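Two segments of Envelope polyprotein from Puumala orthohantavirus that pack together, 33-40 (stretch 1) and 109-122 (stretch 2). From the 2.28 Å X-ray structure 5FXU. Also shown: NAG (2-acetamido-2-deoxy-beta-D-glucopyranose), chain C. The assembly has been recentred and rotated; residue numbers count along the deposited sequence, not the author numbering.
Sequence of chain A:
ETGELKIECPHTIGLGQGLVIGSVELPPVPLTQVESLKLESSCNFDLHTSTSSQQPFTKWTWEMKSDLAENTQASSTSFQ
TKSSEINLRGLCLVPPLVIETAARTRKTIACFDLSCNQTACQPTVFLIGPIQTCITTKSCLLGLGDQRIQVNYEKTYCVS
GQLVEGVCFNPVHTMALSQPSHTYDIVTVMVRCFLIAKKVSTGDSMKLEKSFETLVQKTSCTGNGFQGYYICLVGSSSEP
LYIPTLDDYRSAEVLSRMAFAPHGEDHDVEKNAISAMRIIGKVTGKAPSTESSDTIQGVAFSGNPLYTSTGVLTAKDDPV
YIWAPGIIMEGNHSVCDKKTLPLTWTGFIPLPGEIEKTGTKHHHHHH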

# COMPACT_ATOMS: atom_id res chain seq x y z
N GLN A 33 -17.86 11.52 -5.71
CA GLN A 33 -17.63 10.50 -6.73
C GLN A 33 -16.84 9.28 -6.30
O GLN A 33 -16.85 8.28 -7.02
CB GLN A 33 -17.01 11.13 -7.97
CG GLN A 33 -17.96 12.07 -8.69
CD GLN A 33 -17.34 12.73 -9.89
OE1 GLN A 33 -16.39 12.22 -10.50
NE2 GLN A 33 -17.88 13.90 -10.26
N VAL A 34 -16.17 9.33 -5.16
CA VAL A 34 -15.26 8.27 -4.71
C VAL A 34 -16.02 7.00 -4.38
O VAL A 34 -15.57 5.90 -4.71
CB VAL A 34 -14.43 8.72 -3.49
CG1 VAL A 34 -13.60 7.60 -2.92
CG2 VAL A 34 -13.51 9.87 -3.88
N GLU A 35 -17.17 7.15 -3.73
CA GLU A 35 -18.02 6.01 -3.37
C GLU A 35 -18.58 5.24 -4.60
O GLU A 35 -18.89 4.05 -4.49
CB GLU A 35 -19.13 6.45 -2.38
CG GLU A 35 -18.63 6.96 -1.01
CD GLU A 35 -18.57 8.49 -0.85
OE1 GLU A 35 -18.29 9.20 -1.86
OE2 GLU A 35 -18.73 8.98 0.30
N SER A 36 -18.66 5.90 -5.75
CA SER A 36 -19.09 5.27 -7.01
C SER A 36 -17.99 4.62 -7.85
O SER A 36 -18.30 3.96 -8.84
CB SER A 36 -19.78 6.32 -7.89
OG SER A 36 -20.91 6.82 -7.23
N LEU A 37 -16.72 4.81 -7.50
CA LEU A 37 -15.62 4.37 -8.37
C LEU A 37 -15.53 2.85 -8.52
O LEU A 37 -15.47 2.13 -7.53
CB LEU A 37 -14.28 4.93 -7.86
CG LEU A 37 -14.05 6.44 -8.01
CD1 LEU A 37 -12.66 6.79 -7.49
CD2 LEU A 37 -14.23 6.93 -9.44
N LYS A 38 -15.53 2.39 -9.77
CA LYS A 38 -15.42 0.97 -10.12
C LYS A 38 -14.27 0.82 -11.12
O LYS A 38 -14.19 1.59 -12.08
CB LYS A 38 -16.74 0.48 -10.74
CG LYS A 38 -17.29 -0.85 -10.18
CD LYS A 38 -16.57 -2.03 -10.81
CE LYS A 38 -17.22 -2.45 -12.12
NZ LYS A 38 -18.44 -3.30 -11.98
N LEU A 39 -13.38 -0.14 -10.90
CA LEU A 39 -12.36 -0.47 -11.90
C LEU A 39 -12.98 -1.32 -12.99
O LEU A 39 -13.57 -2.34 -12.68
CB LEU A 39 -11.17 -1.24 -11.32
CG LEU A 39 -9.83 -0.52 -11.18
CD1 LEU A 39 -8.76 -1.54 -10.82
CD2 LEU A 39 -9.39 0.25 -12.42
N GLU A 40 -12.85 -0.90 -14.24
CA GLU A 40 -13.24 -1.70 -15.40
C GLU A 40 -11.96 -2.12 -16.09
O GLU A 40 -10.99 -1.37 -16.06
CB GLU A 40 -14.08 -0.89 -16.41
CG GLU A 40 -15.30 -0.13 -15.88
CD GLU A 40 -16.50 -1.02 -15.55
OE1 GLU A 40 -16.30 -2.11 -14.98
OE2 GLU A 40 -17.64 -0.61 -15.83
N ILE A 109 -4.30 -8.89 -9.86
CA ILE A 109 -4.88 -8.01 -8.85
C ILE A 109 -4.83 -6.61 -9.39
O ILE A 109 -3.77 -6.13 -9.78
CB ILE A 109 -4.12 -8.06 -7.50
CG1 ILE A 109 -4.24 -9.43 -6.85
CG2 ILE A 109 -4.68 -7.04 -6.51
CD1 ILE A 109 -3.22 -10.45 -7.34
N ALA A 110 -5.99 -5.96 -9.43
CA ALA A 110 -6.10 -4.56 -9.82
C ALA A 110 -7.00 -3.89 -8.79
O ALA A 110 -8.13 -4.31 -8.61
CB ALA A 110 -6.66 -4.42 -11.21
N CYS A 111 -6.48 -2.86 -8.14
CA CYS A 111 -7.15 -2.18 -7.05
C CYS A 111 -6.56 -0.77 -6.92
O CYS A 111 -5.61 -0.43 -7.62
CB CYS A 111 -6.97 -2.96 -5.76
SG CYS A 111 -5.24 -3.15 -5.22
N PHE A 112 -7.17 0.10 -6.11
CA PHE A 112 -6.63 1.47 -5.93
C PHE A 112 -6.58 1.85 -4.47
O PHE A 112 -7.26 1.25 -3.65
CB PHE A 112 -7.40 2.49 -6.78
CG PHE A 112 -8.86 2.51 -6.52
CD1 PHE A 112 -9.73 1.62 -7.15
CD2 PHE A 112 -9.37 3.42 -5.61
CE1 PHE A 112 -11.08 1.64 -6.87
CE2 PHE A 112 -10.72 3.46 -5.33
CZ PHE A 112 -11.58 2.56 -5.95
N ASP A 113 -5.69 2.77 -4.14
CA ASP A 113 -5.68 3.45 -2.85
C ASP A 113 -6.09 4.91 -3.10
O ASP A 113 -6.10 5.35 -4.26
CB ASP A 113 -4.29 3.33 -2.16
CG ASP A 113 -4.35 3.51 -0.61
OD1 ASP A 113 -5.42 3.97 -0.13
OD2 ASP A 113 -3.33 3.18 0.11
N LEU A 114 -6.39 5.66 -2.04
CA LEU A 114 -6.90 7.04 -2.16
C LEU A 114 -6.02 7.99 -1.37
O LEU A 114 -5.67 7.69 -0.25
CB LEU A 114 -8.31 7.16 -1.63
CG LEU A 114 -9.36 6.25 -2.25
CD1 LEU A 114 -10.66 6.28 -1.47
CD2 LEU A 114 -9.59 6.66 -3.68
N SER A 115 -5.67 9.12 -1.98
CA SER A 115 -4.90 10.16 -1.37
C SER A 115 -5.80 11.38 -1.52
O SER A 115 -6.02 11.83 -2.64
CB SER A 115 -3.57 10.39 -2.07
OG SER A 115 -2.75 9.24 -1.98
N CYS A 116 -6.28 11.90 -0.39
CA CYS A 116 -7.38 12.86 -0.38
C CYS A 116 -7.14 14.07 0.54
O CYS A 116 -6.53 13.96 1.60
CB CYS A 116 -8.62 12.16 0.14
SG CYS A 116 -9.07 10.63 -0.68
N ASN A 117 -7.66 15.21 0.14
CA ASN A 117 -7.84 16.34 1.05
C ASN A 117 -9.31 16.36 1.40
O ASN A 117 -10.00 15.39 1.11
CB ASN A 117 -7.29 17.65 0.44
CG ASN A 117 -8.04 18.11 -0.80
OD1 ASN A 117 -9.17 17.69 -1.06
ND2 ASN A 117 -7.41 18.99 -1.56
N GLN A 118 -9.81 17.43 2.02
CA GLN A 118 -11.24 17.51 2.37
C GLN A 118 -12.22 17.36 1.21
O GLN A 118 -13.31 16.82 1.40
CB GLN A 118 -11.55 18.83 3.07
CG GLN A 118 -10.99 18.95 4.46
CD GLN A 118 -11.00 20.38 4.91
OE1 GLN A 118 -10.27 21.20 4.34
NE2 GLN A 118 -11.78 20.70 5.93
N THR A 119 -11.86 17.85 0.03
CA THR A 119 -12.80 17.96 -1.09
C THR A 119 -12.52 17.05 -2.27
O THR A 119 -13.42 16.78 -3.05
CB THR A 119 -12.86 19.42 -1.59
OG1 THR A 119 -11.54 19.89 -1.94
CG2 THR A 119 -13.40 20.32 -0.50
N ALA A 120 -11.28 16.59 -2.43
CA ALA A 120 -10.90 15.77 -3.57
C ALA A 120 -9.98 14.60 -3.23
O ALA A 120 -9.23 14.67 -2.27
CB ALA A 120 -10.25 16.67 -4.61
N CYS A 121 -10.03 13.56 -4.06
CA CYS A 121 -9.17 12.38 -3.96
C CYS A 121 -8.43 12.04 -5.25
O CYS A 121 -9.01 12.05 -6.32
CB CYS A 121 -10.00 11.14 -3.59
SG CYS A 121 -10.67 11.23 -1.91
N GLN A 122 -7.15 11.70 -5.12
CA GLN A 122 -6.38 11.12 -6.22
C GLN A 122 -6.28 9.62 -6.00
O GLN A 122 -5.58 9.17 -5.09
CB GLN A 122 -5.01 11.78 -6.26
CG GLN A 122 -5.08 13.26 -6.62
CD GLN A 122 -3.72 13.87 -6.87
OE1 GLN A 122 -3.30 14.77 -6.16
NE2 GLN A 122 -3.04 13.42 -7.92
C1 NAG C . -7.98 19.54 -2.76
C2 NAG C . -8.08 21.03 -2.48
C3 NAG C . -8.57 21.77 -3.72
C4 NAG C . -7.89 21.35 -5.03
C5 NAG C . -7.62 19.84 -5.10
C6 NAG C . -6.65 19.40 -6.20
C7 NAG C . -8.73 21.93 -0.28
C8 NAG C . -9.87 22.06 0.67
N2 NAG C . -9.03 21.28 -1.41
O3 NAG C . -8.41 23.17 -3.49
O4 NAG C . -8.84 21.75 -6.03
O5 NAG C . -7.08 19.38 -3.86
O6 NAG C . -5.30 19.67 -5.78
O7 NAG C . -7.62 22.39 -0.01

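Stretch 2 runs as a strand from Ile109 to Cys116, turns through Asn117–Thr119 and returns as a second strand from Ala120; stretch 1 packs against it mainly through apolar side chains, with no hydrogen bond between the two and 332 Å² buried in total. Ile109 lies out of reach, so the contact opens at Ala110, whose CB points toward stretch 1 and meets Leu39 CD1 at 3.6 Å. Leu39 CD1 also lies against the backbone, 3.6 Å from Ala110 C and 3.8 Å from Cys111 N, which lets Leu39 touch Cys111 although the Cys111 side chain points away. Alternation along the strand brings Phe112 back toward stretch 1: its CZ lies 4.1 Å from Leu37 CB, an oblique approach to the ring. Asp113 takes no part, but its OD1 accepts a hydrogen bond from Leu114 N (2.7 Å). Leu114 again points toward stretch 1, and its CD1 packs 3.5 Å from Val34 CG1. Within stretch 1, Leu37 N donates to Val34 O (3.2 Å), linking two of the residues that make the contact. The Ser115 side chain is out of reach; its backbone pairs with Gln122 through two hydrogen bonds, Ser115 N to Gln122 O (3.1 Å) and Gln122 N to Ser115 O (2.7 Å), which tie the two strands together. At the turn, Asn117 OD1 accepts hydrogen bonds from Thr119 N (2.9 Å) and Ala120 N (2.7 Å), while Asn117 ND2 carries the glycan through a 1.4 Å bond to NAG C1; NAG N2 donates to Thr119 OG1 at 2.9 Å. The sugar thus sits at the turn, whose residues do not touch stretch 1. Contact resumes at Cys121, whose SG lies 3.7 Å from Val34 CG2 and is bonded to Cys116 SG at 2.1 Å. Val34 therefore reaches both strands, one methyl near Leu114 and the other near the disulfide.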